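Side-chain contacts in ferredoxin (Mycobacterium smegmatis, PDB 2V2K), which carries two iron-sulfur clusters and transfers electrons between partners in a variety of metabolic reactions: residues A[9-14]-A[49-54]; A[23-28]-A[32-37]. All coordinates share one frame; numbering follows the deposited sequence.

Contact 1. Residues A[9-14]-A[49-54]; sequences VDVKDK and CPVEAI. With F3S (Fe3-s4 cluster), chain D.
A chi1 of 179° turns CG1 of Val11 away from its own backbone N, and CG1 of Val51 stands anti to its carbonyl carbon; the two valines thus reach for each other tip to tip, and CG1 of Val11 meets CG1 of Val51 at 4.2 Å. Asp13, its carboxylate likewise swung anti to N, brings CB and the carboxylate against CG and CD of Pro50, where Asp13 CG comes to 3.5 Å from Pro50 CG. This is contact with ring carbons; Asp13 OD2 takes a weak bond from Ala15 N, at the start of the following helix 15-19.

The two loops close over one [3Fe-4S] cluster. Cys49 SG binds the FE4 iron at 2.4 Å, and the same sulfur receives the nearly straight N-H of Ala53 (3.3 Å from Ala53 N to Cys49 SG), a bond consistent with stabilising a thiolate ligand. Asp13 N from 9-14, at 3.5 Å, and Val51 CG2 from 49-54 both approach cluster atom S4.

Within the fold, residues 9-14 lie in the loop between strand 2-4 and helix 15-19, and residues 49-54 lead into strand 54-56, whose Ile54 packs on Tyr2 and Ile4 of strand 2-4.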
# COMPACT_ATOMS: atom_id res chain seq x y z
N VAL A 9 -4.86 7.49 -1.07
CA VAL A 9 -5.23 8.06 0.25
C VAL A 9 -6.66 8.57 0.23
O VAL A 9 -7.03 9.37 -0.65
CB VAL A 9 -4.27 9.18 0.71
CG1 VAL A 9 -4.83 9.90 1.97
CG2 VAL A 9 -2.87 8.61 0.96
N ASP A 10 -7.46 8.03 1.14
CA ASP A 10 -8.90 8.32 1.27
C ASP A 10 -9.70 8.00 -0.01
O ASP A 10 -10.78 8.57 -0.25
CB ASP A 10 -9.13 9.76 1.72
CG ASP A 10 -8.44 10.10 3.06
OD1 ASP A 10 -8.14 9.18 3.87
OD2 ASP A 10 -8.23 11.31 3.31
N VAL A 11 -9.16 7.09 -0.84
CA VAL A 11 -9.88 6.52 -1.97
C VAL A 11 -10.10 5.03 -1.69
O VAL A 11 -11.24 4.57 -1.62
CB VAL A 11 -9.15 6.77 -3.32
CG1 VAL A 11 -9.91 6.16 -4.51
CG2 VAL A 11 -8.97 8.25 -3.53
N LYS A 12 -9.01 4.28 -1.53
CA LYS A 12 -9.08 2.85 -1.16
C LYS A 12 -10.11 2.04 -1.99
O LYS A 12 -11.03 1.43 -1.44
CB LYS A 12 -9.33 2.67 0.34
CG LYS A 12 -8.12 3.05 1.20
CD LYS A 12 -8.46 3.33 2.66
CE LYS A 12 -9.08 2.16 3.37
NZ LYS A 12 -9.49 2.47 4.78
N ASP A 13 -9.94 2.03 -3.31
CA ASP A 13 -10.90 1.32 -4.18
C ASP A 13 -10.93 -0.20 -3.92
O ASP A 13 -12.01 -0.83 -4.00
CB ASP A 13 -10.59 1.59 -5.65
CG ASP A 13 -11.58 0.93 -6.57
OD1 ASP A 13 -12.68 1.49 -6.75
OD2 ASP A 13 -11.25 -0.13 -7.11
N LYS A 14 -9.74 -0.74 -3.62
CA LYS A 14 -9.50 -2.13 -3.25
C LYS A 14 -9.66 -3.15 -4.41
O LYS A 14 -9.75 -4.33 -4.18
CB LYS A 14 -10.36 -2.54 -2.03
CG LYS A 14 -10.01 -1.83 -0.74
CD LYS A 14 -10.93 -2.30 0.37
CE LYS A 14 -11.12 -1.28 1.47
NZ LYS A 14 -11.77 -1.91 2.69
N CYS A 49 -5.88 -0.59 -10.61
CA CYS A 49 -6.16 0.54 -9.77
C CYS A 49 -6.75 1.69 -10.59
O CYS A 49 -6.11 2.12 -11.50
CB CYS A 49 -4.91 1.02 -9.06
SG CYS A 49 -5.24 2.49 -8.02
N PRO A 50 -7.96 2.14 -10.26
CA PRO A 50 -8.63 3.14 -11.09
C PRO A 50 -8.05 4.55 -10.98
O PRO A 50 -8.35 5.40 -11.85
CB PRO A 50 -10.07 3.09 -10.59
CG PRO A 50 -9.98 2.63 -9.18
CD PRO A 50 -8.84 1.68 -9.15
N VAL A 51 -7.23 4.80 -9.95
CA VAL A 51 -6.57 6.09 -9.78
C VAL A 51 -5.04 6.03 -10.00
O VAL A 51 -4.33 6.98 -9.68
CB VAL A 51 -6.94 6.74 -8.41
CG1 VAL A 51 -8.45 6.97 -8.32
CG2 VAL A 51 -6.49 5.86 -7.24
N GLU A 52 -4.56 4.94 -10.58
CA GLU A 52 -3.12 4.72 -10.86
C GLU A 52 -2.21 5.00 -9.64
O GLU A 52 -1.21 5.71 -9.75
CB GLU A 52 -2.68 5.52 -12.10
CG GLU A 52 -1.38 5.03 -12.75
CD GLU A 52 -1.22 5.47 -14.19
OE1 GLU A 52 -1.82 4.82 -15.07
OE2 GLU A 52 -0.49 6.45 -14.43
N ALA A 53 -2.58 4.44 -8.49
CA ALA A 53 -1.80 4.60 -7.25
C ALA A 53 -0.57 3.70 -7.18
O ALA A 53 0.35 3.97 -6.42
CB ALA A 53 -2.67 4.32 -6.03
N ILE A 54 -0.58 2.61 -7.94
CA ILE A 54 0.41 1.54 -7.80
C ILE A 54 1.50 1.64 -8.87
O ILE A 54 1.19 1.79 -10.06
CB ILE A 54 -0.22 0.13 -7.86
CG1 ILE A 54 -1.25 -0.02 -6.76
CG2 ILE A 54 0.88 -0.89 -7.71
CD1 ILE A 54 -1.94 -1.35 -6.69
FE1 F3S D . -5.83 -0.53 -4.36
FE3 F3S D . -5.77 1.92 -3.35
FE4 F3S D . -5.99 1.59 -5.97
S1 F3S D . -6.79 0.27 -2.47
S2 F3S D . -7.11 -0.33 -6.23
S3 F3S D . -4.29 1.01 -4.61
S4 F3S D . -6.94 3.20 -4.62

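Contact 2. Residues A[23-28]-A[32-37]; sequences DCIYEG and LYIHPD. With F3S (Fe3-s4 cluster), chain C.
Residues 25-27 and 32-34 run antiparallel, their axes 4.5 Å apart at closest approach and 151° between chain directions, with Tyr26 and Tyr33 as the hydrogen-bonded pair, joined by a nearly straight 2.8 Å bond from Tyr26 N to Tyr33 O and a more bent return (146°) from Tyr33 N to Tyr26 O, and with His35 N continuing the pairing to Cys24 O past the strands.

On the face shared by Ile25, Ile34, Glu27 and Leu32 the packing is apolar. Ile25 and Ile34 lie side by side and point the same way, CG1 of Ile25 being 4.0 Å from CG1 of Ile34, and both send CD1 to S3 of a cluster. Leu32 turns across Ile25 at about a right angle, CD2 against CG2, while its CD1 rests on the CG methylene of Glu27, whose carboxylate goes on to Lys12 and Lys14.

This is a beta hairpin of the bacterial, two-cluster ferredoxin fold, set with one face against the clusters and strand 2-4. Cys24 joins that lining: its SG, placed between the backbone N and the carbonyl carbon (chi1 72°), lies 3.5 Å from cluster atom S3 and lines the pocket without binding an iron.

The opposite face carries the tyrosines. The ring of Tyr33 presents an edge to Gly28 CA, 4.0 Å from Tyr33 CE1, stacks on Phe74 and bonds through OH to Asp93. Tyr26 CE2 rests against His35 CB, and the Tyr26 OH bonds to Glu38 and Gly83; His35 NE2 is bonded to Gly79 O.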
# COMPACT_ATOMS: atom_id res chain seq x y z
N ASP A 23 -1.36 -12.23 -1.49
CA ASP A 23 -2.16 -11.53 -0.50
C ASP A 23 -1.32 -10.63 0.42
O ASP A 23 -1.48 -10.64 1.66
CB ASP A 23 -2.96 -12.56 0.30
CG ASP A 23 -4.02 -11.94 1.16
OD1 ASP A 23 -4.48 -10.81 0.84
OD2 ASP A 23 -4.40 -12.58 2.16
N CYS A 24 -0.43 -9.84 -0.19
CA CYS A 24 0.52 -8.96 0.56
C CYS A 24 0.17 -7.46 0.59
O CYS A 24 1.02 -6.63 0.94
CB CYS A 24 1.95 -9.12 0.04
SG CYS A 24 2.22 -8.40 -1.57
N ILE A 25 -1.10 -7.13 0.27
CA ILE A 25 -1.58 -5.76 0.24
C ILE A 25 -2.52 -5.57 1.43
O ILE A 25 -3.58 -6.17 1.48
CB ILE A 25 -2.27 -5.37 -1.10
CG1 ILE A 25 -1.48 -5.90 -2.32
CG2 ILE A 25 -2.43 -3.80 -1.15
CD1 ILE A 25 -1.92 -5.39 -3.70
N TYR A 26 -2.07 -4.76 2.39
CA TYR A 26 -2.70 -4.64 3.70
C TYR A 26 -3.37 -3.28 3.88
O TYR A 26 -2.87 -2.27 3.38
CB TYR A 26 -1.67 -4.81 4.82
CG TYR A 26 -0.99 -6.17 4.93
CD1 TYR A 26 -1.23 -7.01 6.02
CD2 TYR A 26 -0.07 -6.62 3.97
CE1 TYR A 26 -0.58 -8.27 6.15
CE2 TYR A 26 0.59 -7.87 4.10
CZ TYR A 26 0.32 -8.68 5.19
OH TYR A 26 0.96 -9.91 5.31
N GLU A 27 -4.47 -3.26 4.63
CA GLU A 27 -5.29 -2.05 4.76
C GLU A 27 -5.02 -1.26 6.05
O GLU A 27 -5.11 -1.80 7.14
CB GLU A 27 -6.77 -2.41 4.72
CG GLU A 27 -7.67 -1.19 4.58
CD GLU A 27 -9.14 -1.52 4.48
OE1 GLU A 27 -9.47 -2.73 4.40
OE2 GLU A 27 -9.97 -0.58 4.51
N GLY A 28 -4.74 0.03 5.88
CA GLY A 28 -4.67 0.99 7.00
C GLY A 28 -5.93 1.85 7.03
O GLY A 28 -6.85 1.66 6.23
N LEU A 32 -4.09 1.60 1.44
CA LEU A 32 -3.49 0.26 1.45
C LEU A 32 -1.97 0.36 1.23
O LEU A 32 -1.47 1.35 0.74
CB LEU A 32 -4.13 -0.65 0.40
CG LEU A 32 -5.36 -1.36 0.95
CD1 LEU A 32 -6.46 -0.31 1.20
CD2 LEU A 32 -5.85 -2.47 0.02
N TYR A 33 -1.27 -0.70 1.66
CA TYR A 33 0.20 -0.77 1.70
C TYR A 33 0.67 -2.14 1.22
O TYR A 33 0.12 -3.18 1.64
CB TYR A 33 0.70 -0.54 3.13
CG TYR A 33 0.26 0.77 3.80
CD1 TYR A 33 -0.99 0.87 4.45
CD2 TYR A 33 1.08 1.88 3.78
CE1 TYR A 33 -1.38 2.08 5.07
CE2 TYR A 33 0.69 3.08 4.39
CZ TYR A 33 -0.53 3.16 5.04
OH TYR A 33 -0.88 4.37 5.62
N ILE A 34 1.64 -2.16 0.32
CA ILE A 34 2.25 -3.42 -0.19
C ILE A 34 3.42 -3.80 0.70
O ILE A 34 4.34 -2.97 0.91
CB ILE A 34 2.71 -3.30 -1.66
CG1 ILE A 34 1.47 -3.15 -2.56
CG2 ILE A 34 3.64 -4.48 -2.05
CD1 ILE A 34 1.74 -2.85 -4.04
N HIS A 35 3.41 -5.02 1.24
CA HIS A 35 4.51 -5.47 2.09
C HIS A 35 5.73 -5.77 1.25
O HIS A 35 5.69 -6.71 0.45
CB HIS A 35 4.12 -6.72 2.88
CG HIS A 35 4.98 -6.98 4.06
ND1 HIS A 35 6.35 -6.86 4.01
CD2 HIS A 35 4.67 -7.32 5.33
CE1 HIS A 35 6.85 -7.11 5.21
NE2 HIS A 35 5.85 -7.37 6.03
N PRO A 36 6.81 -4.99 1.41
CA PRO A 36 7.99 -5.12 0.54
C PRO A 36 8.81 -6.41 0.69
O PRO A 36 9.62 -6.73 -0.19
CB PRO A 36 8.87 -3.92 0.95
CG PRO A 36 8.49 -3.61 2.28
CD PRO A 36 7.03 -3.94 2.43
N ASP A 37 8.62 -7.12 1.80
CA ASP A 37 9.29 -8.41 2.04
C ASP A 37 8.41 -9.62 1.67
O ASP A 37 8.86 -10.76 1.79
CB ASP A 37 9.73 -8.51 3.50
CG ASP A 37 10.57 -7.31 3.93
OD1 ASP A 37 11.54 -6.97 3.23
OD2 ASP A 37 10.26 -6.72 4.99
FE1 F3S C . 3.44 -7.56 -5.46
FE3 F3S C . 1.24 -6.61 -6.80
FE4 F3S C . 1.11 -8.87 -5.34
S1 F3S C . 3.39 -6.71 -7.57
S2 F3S C . 3.18 -9.84 -5.55
S3 F3S C . 1.54 -6.72 -4.52
S4 F3S C . 0.11 -8.53 -7.41

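Contact 2 is core and contact 1 surface, yet both serve as walls of cluster pockets, and along the chain the hairpin lies nested inside the loop that 9-14 and 49-54 close. Contact 1 brings irregular loops together by sparse side-chain touches around a cluster; contact 2 joins true strands by backbone bonds and buries over three times the area (473 against 146 Å²). The two meet directly: the salt bridges from both lysines of 9-14 converge on a single oxygen, OE2 of Glu27, tying the cluster loop to the hairpin, while Lys12 CG packs on Leu32 CD1. Deeper in, Ile54 touches Ile34, and strand 2-4 packs against residues of both contacts.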